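Local coordinates for heat shock protein 16 (Schizosaccharomyces pombe, PDB 3W1Z) that probably acts as a molecular chaperone of the small heat shock protein family, binding unfolded proteins during stress, and assembles into a 16-subunit oligomer, at residues Y23-N28 against F100-T105; L35-D40 against V52-V57. All blocks are in the same frame, centred on the assembly; numbering follows the deposited sequence.

Contact 1: Y23-N28 against F100-T105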
loop_
_atom_site.group_PDB
_atom_site.type_symbol
_atom_site.label_atom_id
_atom_site.label_comp_id
_atom_site.label_asym_id
_atom_site.label_seq_id
_atom_site.Cartn_x
_atom_site.Cartn_y
_atom_site.Cartn_z
ATOM N N TYR B 23 13.697 9.287 -15.552
ATOM C CA TYR B 23 15.024 9.049 -14.994
ATOM C C TYR B 23 15.189 7.819 -14.097
ATOM O O TYR B 23 16.317 7.425 -13.807
ATOM C CB TYR B 23 15.480 10.295 -14.234
ATOM C CG TYR B 23 15.326 11.572 -15.027
ATOM C CD1 TYR B 23 14.681 12.673 -14.483
ATOM C CD2 TYR B 23 15.830 11.677 -16.316
ATOM C CE1 TYR B 23 14.538 13.842 -15.202
ATOM C CE2 TYR B 23 15.693 12.843 -17.043
ATOM C CZ TYR B 23 15.047 13.923 -16.481
ATOM O OH TYR B 23 14.908 15.088 -17.199
ATOM N N SER B 24 14.093 7.203 -13.661
ATOM C CA SER B 24 14.212 6.079 -12.728
ATOM C C SER B 24 14.748 4.828 -13.420
ATOM O O SER B 24 14.185 4.374 -14.416
ATOM C CB SER B 24 12.889 5.788 -12.008
ATOM O OG SER B 24 11.877 5.402 -12.917
ATOM N N PRO B 25 15.842 4.268 -12.881
ATOM C CA PRO B 25 16.592 3.166 -13.494
ATOM C C PRO B 25 15.767 1.892 -13.627
ATOM O O PRO B 25 15.926 1.154 -14.598
ATOM C CB PRO B 25 17.746 2.945 -12.511
ATOM C CG PRO B 25 17.230 3.437 -11.207
ATOM C CD PRO B 25 16.365 4.612 -11.547
ATOM N N ARG B 26 14.892 1.647 -12.660
ATOM C CA ARG B 26 14.053 0.456 -12.667
ATOM C C ARG B 26 12.986 0.513 -13.758
ATOM O O ARG B 26 12.476 -0.519 -14.191
ATOM C CB ARG B 26 13.395 0.270 -11.299
ATOM C CG ARG B 26 13.253 1.561 -10.506
ATOM C CD ARG B 26 14.081 1.510 -9.230
ATOM N NE ARG B 26 14.628 2.816 -8.875
ATOM C CZ ARG B 26 14.629 3.321 -7.646
ATOM N NH1 ARG B 26 14.102 2.634 -6.641
ATOM N NH2 ARG B 26 15.156 4.518 -7.420
ATOM N N LEU B 27 12.655 1.723 -14.200
ATOM C CA LEU B 27 11.567 1.909 -15.154
ATOM C C LEU B 27 12.045 1.988 -16.605
ATOM O O LEU B 27 11.239 2.160 -17.520
ATOM C CB LEU B 27 10.749 3.150 -14.788
ATOM C CG LEU B 27 9.271 3.154 -15.179
ATOM C CD1 LEU B 27 8.642 1.820 -14.844
ATOM C CD2 LEU B 27 8.545 4.269 -14.454
ATOM N N ASN B 28 13.352 1.873 -16.815
ATOM C CA ASN B 28 13.896 1.850 -18.168
ATOM C C ASN B 28 14.840 0.680 -18.417
ATOM O O ASN B 28 15.931 0.634 -17.851
ATOM C CB ASN B 28 14.640 3.153 -18.469
ATOM C CG ASN B 28 13.712 4.344 -18.602
ATOM O OD1 ASN B 28 13.304 4.942 -17.607
ATOM N ND2 ASN B 28 13.388 4.705 -19.839
ATOM N N PHE B 100 27.909 -2.239 -17.954
ATOM C CA PHE B 100 26.900 -1.303 -17.477
ATOM C C PHE B 100 26.060 -0.754 -18.623
ATOM O O PHE B 100 26.561 -0.542 -19.727
ATOM C CB PHE B 100 27.544 -0.155 -16.688
ATOM C CG PHE B 100 28.421 0.747 -17.516
ATOM C CD1 PHE B 100 29.779 0.501 -17.628
ATOM C CD2 PHE B 100 27.891 1.851 -18.168
ATOM C CE1 PHE B 100 30.591 1.331 -18.382
ATOM C CE2 PHE B 100 28.694 2.682 -18.926
ATOM C CZ PHE B 100 30.046 2.423 -19.032
ATOM N N SER B 101 24.776 -0.543 -18.356
ATOM C CA SER B 101 23.907 0.152 -19.292
ATOM C C SER B 101 22.904 1.007 -18.527
ATOM O O SER B 101 22.301 0.554 -17.553
ATOM C CB SER B 101 23.179 -0.838 -20.203
ATOM O OG SER B 101 22.634 -0.185 -21.336
ATOM N N ARG B 102 22.736 2.247 -18.969
ATOM C CA ARG B 102 21.783 3.160 -18.360
ATOM C C ARG B 102 21.003 3.880 -19.450
ATOM O O ARG B 102 21.580 4.586 -20.278
ATOM C CB ARG B 102 22.500 4.174 -17.466
ATOM C CG ARG B 102 21.571 5.123 -16.717
ATOM C CD ARG B 102 20.740 4.388 -15.674
ATOM N NE ARG B 102 19.815 5.280 -14.980
ATOM C CZ ARG B 102 20.047 5.826 -13.791
ATOM N NH1 ARG B 102 21.178 5.571 -13.149
ATOM N NH2 ARG B 102 19.145 6.626 -13.240
ATOM N N THR B 103 19.690 3.690 -19.451
ATOM C CA THR B 103 18.831 4.354 -20.418
ATOM C C THR B 103 17.880 5.301 -19.706
ATOM O O THR B 103 17.202 4.915 -18.755
ATOM C CB THR B 103 18.003 3.344 -21.234
ATOM O OG1 THR B 103 18.871 2.355 -21.802
ATOM C CG2 THR B 103 17.249 4.053 -22.347
ATOM N N ILE B 104 17.842 6.551 -20.153
ATOM C CA ILE B 104 16.860 7.495 -19.641
ATOM C C ILE B 104 16.057 8.106 -20.782
ATOM O O ILE B 104 16.602 8.436 -21.834
ATOM C CB ILE B 104 17.503 8.615 -18.789
ATOM C CG1 ILE B 104 18.552 9.384 -19.597
ATOM C CG2 ILE B 104 18.116 8.039 -17.522
ATOM C CD1 ILE B 104 19.126 10.580 -18.863
ATOM N N THR B 105 14.753 8.234 -20.576
ATOM C CA THR B 105 13.903 8.899 -21.548
ATOM C C THR B 105 13.936 10.389 -21.256
ATOM O O THR B 105 13.542 10.819 -20.180
ATOM C CB THR B 105 12.451 8.401 -21.457
ATOM O OG1 THR B 105 12.413 6.981 -21.649
ATOM C CG2 THR B 105 11.590 9.075 -22.513
#
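One face of the Arg102 guanidinium is covered by Pro25 CB, which stands 3.8 Å above the plane, over its centre. This is where the loop that follows helix 11-23 packs against strand 98-105 of the alpha-crystallin domain, an immunoglobulin-like beta sandwich. Because the two side chains run side by side and point the same way, the apolar proline covers the flat cation while the N-H groups of the arginine stay available in the guanidinium plane. There Arg102 NH2 donates to Tyr23 O at 3.0 Å, with an N-H...O angle of 153°; the acceptor is only 6° out of the guanidinium plane, and the donor lies almost straight beyond the carbonyl. Arginine suits the place because its other terminal nitrogen, NH1, can at the same time form a salt bridge with Glu94 of a neighbouring subunit. An alanine here would probably leave Tyr23 O without this donor and Glu94 of that subunit without its charged mate, and open a gap beside Pro25. Further along the same side of the strand, Ile104 meets Tyr23. Its CB sits at the edge of the tyrosine ring, 4.3 Å from Tyr23 CD2, and its CG2, anti to the carbonyl carbon, comes within 4.1 Å of Tyr23 CA. The branch at CB lets isoleucine touch both the ring and the backbone of Tyr23, at the end of the helix; Ser24 is the first residue to leave helical geometry. Thr103 and Thr105 belong to the strand's other side, where Asn28 crosses Thr105 at about a right angle. Thr103 is anchored through OG1 to the hydroxyl of Thr72, and Asn28 CB comes to 3.1 Å from Thr103 O.

Contact 2: L35-D40 against V52-V57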
loop_
_atom_site.group_PDB
_atom_site.type_symbol
_atom_site.label_atom_id
_atom_site.label_comp_id
_atom_site.label_asym_id
_atom_site.label_seq_id
_atom_site.Cartn_x
_atom_site.Cartn_y
_atom_site.Cartn_z
ATOM N N LEU B 35 25.137 -3.456 -14.257
ATOM C CA LEU B 35 25.381 -2.398 -13.287
ATOM C C LEU B 35 24.747 -1.100 -13.773
ATOM O O LEU B 35 24.785 -0.795 -14.964
ATOM C CB LEU B 35 26.888 -2.191 -13.092
ATOM C CG LEU B 35 27.726 -3.179 -12.267
ATOM C CD1 LEU B 35 27.651 -4.607 -12.792
ATOM C CD2 LEU B 35 29.176 -2.714 -12.226
ATOM N N SER B 36 24.158 -0.339 -12.856
ATOM C CA SER B 36 23.545 0.934 -13.217
ATOM C C SER B 36 24.284 2.110 -12.584
ATOM O O SER B 36 24.187 2.333 -11.378
ATOM C CB SER B 36 22.070 0.954 -12.807
ATOM O OG SER B 36 21.447 2.164 -13.202
ATOM N N PRO B 37 25.025 2.869 -13.406
ATOM C CA PRO B 37 25.803 4.027 -12.951
ATOM C C PRO B 37 24.939 5.147 -12.375
ATOM O O PRO B 37 23.823 5.373 -12.842
ATOM C CB PRO B 37 26.511 4.498 -14.229
ATOM C CG PRO B 37 25.728 3.902 -15.356
ATOM C CD PRO B 37 25.226 2.597 -14.838
ATOM N N SER B 38 25.460 5.837 -11.362
ATOM C CA SER B 38 24.749 6.944 -10.730
ATOM C C SER B 38 24.768 8.184 -11.614
ATOM O O SER B 38 25.805 8.540 -12.174
ATOM C CB SER B 38 25.362 7.270 -9.367
ATOM O OG SER B 38 25.148 6.214 -8.447
ATOM N N ILE B 39 23.619 8.841 -11.739
ATOM C CA ILE B 39 23.513 10.006 -12.610
ATOM C C ILE B 39 22.849 11.219 -11.960
ATOM O O ILE B 39 22.017 11.092 -11.061
ATOM C CB ILE B 39 22.754 9.684 -13.921
ATOM C CG1 ILE B 39 21.279 9.398 -13.634
ATOM C CG2 ILE B 39 23.405 8.520 -14.656
ATOM C CD1 ILE B 39 20.442 9.231 -14.880
ATOM N N ASP B 40 23.241 12.398 -12.432
ATOM C CA ASP B 40 22.568 13.644 -12.090
ATOM C C ASP B 40 22.030 14.262 -13.372
ATOM O O ASP B 40 22.758 14.398 -14.352
ATOM C CB ASP B 40 23.538 14.618 -11.421
ATOM C CG ASP B 40 23.682 14.375 -9.933
ATOM O OD1 ASP B 40 23.185 13.338 -9.448
ATOM O OD2 ASP B 40 24.304 15.218 -9.251
ATOM N N VAL B 52 27.193 11.293 -15.507
ATOM C CA VAL B 52 27.232 9.869 -15.199
ATOM C C VAL B 52 28.575 9.498 -14.578
ATOM O O VAL B 52 29.627 9.851 -15.107
ATOM C CB VAL B 52 27.032 9.034 -16.478
ATOM C CG1 VAL B 52 26.830 7.567 -16.135
ATOM C CG2 VAL B 52 25.853 9.566 -17.277
ATOM N N GLU B 53 28.541 8.773 -13.465
ATOM C CA GLU B 53 29.772 8.409 -12.771
ATOM C C GLU B 53 30.334 7.086 -13.279
ATOM O O GLU B 53 29.713 6.034 -13.128
ATOM C CB GLU B 53 29.540 8.339 -11.261
ATOM C CG GLU B 53 29.243 9.684 -10.620
ATOM C CD GLU B 53 29.065 9.588 -9.117
ATOM O OE1 GLU B 53 28.880 8.463 -8.608
ATOM O OE2 GLU B 53 29.114 10.640 -8.445
ATOM N N LEU B 54 31.517 7.151 -13.882
ATOM C CA LEU B 54 32.169 5.965 -14.427
ATOM C C LEU B 54 33.641 5.880 -14.021
ATOM O O LEU B 54 34.525 5.968 -14.875
ATOM C CB LEU B 54 32.057 5.961 -15.955
ATOM C CG LEU B 54 30.650 5.932 -16.556
ATOM C CD1 LEU B 54 30.708 6.071 -18.071
ATOM C CD2 LEU B 54 29.930 4.655 -16.160
ATOM N N PRO B 55 33.913 5.710 -12.715
ATOM C CA PRO B 55 35.307 5.600 -12.269
ATOM C C PRO B 55 35.944 4.281 -12.702
ATOM O O PRO B 55 35.309 3.232 -12.612
ATOM C CB PRO B 55 35.189 5.662 -10.745
ATOM C CG PRO B 55 33.838 5.117 -10.457
ATOM C CD PRO B 55 32.964 5.559 -11.598
ATOM N N GLY B 56 37.185 4.342 -13.171
ATOM C CA GLY B 56 37.905 3.148 -13.574
ATOM C C GLY B 56 37.508 2.642 -14.948
ATOM O O GLY B 56 37.860 1.527 -15.334
ATOM N N VAL B 57 36.773 3.464 -15.689
ATOM C CA VAL B 57 36.350 3.106 -17.038
ATOM C C VAL B 57 37.142 3.892 -18.077
ATOM O O VAL B 57 37.195 5.121 -18.030
ATOM C CB VAL B 57 34.846 3.368 -17.251
ATOM C CG1 VAL B 57 34.436 2.991 -18.667
ATOM C CG2 VAL B 57 34.025 2.597 -16.231
HETATM O O HOH W 1 27.925 5.034 -10.721
#
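Val52 packs both of its methyl groups against the segment 35-40. CG1, anti to the backbone N (chi1 -170°), reaches Pro37 CB at 3.6 Å, while CG2 meets Ile39 CG2 at 3.7 Å. A branched valine is well suited to this double task, since one short side chain touches two neighbours that lie alongside it and point the same way. Pro37 CB is also approached by Leu54 CD2 at 3.9 Å, so the rigid proline ring wedges against two aliphatic side chains. Ile39 turns its CG2 to Val52, whereas the rest of its side chain leads on toward Arg102 and Ile104 of strand 98-105. This is the tight, apolar part of the contact. The other part, around Ser38 and Glu53, is looser and more polar. Its firm element is the backbone bond from Glu53 N to Ser38 O, 3.0 Å long; on the other side of the same Ser38–Glu53 pair a water takes the place of a second direct bond, accepting from Ser38 N at 2.7 Å and donating to Glu53 O at 3.2 Å. The glutamate chain, extended beyond CG, brings OE1 no nearer than 3.8 Å to Ser38 CB, and its OE2 instead forms a salt bridge with Arg95 of a neighbouring subunit. After Glu53 the chain turns away through a type II turn from Leu54 to Val57, where Gly56, at a phi of 79°, adopts the positive value this turn calls for. Ile39 and Val52 form an antiparallel non-hydrogen-bonded pair of the hairpin 39-43/47-53, whose outer strand pairs through Asp40 with a strand of the neighbouring subunit, consistent with the strand-exchange dimer of non-animal small heat shock proteins.

Overall arrangement
Along the chain contact 2 is nested inside contact 1: the order is 23-28, 35-40, 52-57, 100-105. Their centres are about 12 Å apart; contact 2 lies in the sheet with strands 39-43 and 47-53, while contact 1 sets the loop 23-28 on strand 98-105, an outermost strand of the other sheet within the chain. Arg102 joins them, its NH1 lying 2.7 Å from Pro37 O and its NH2 3.3 Å from Ile39 CD1. The N-terminal arm, the sandwich and the neighbouring subunit therefore converge here, since both contacts touch that subunit, its Glu94 included. This probably links the packing of the arm to the interface with that subunit in the 16-mer.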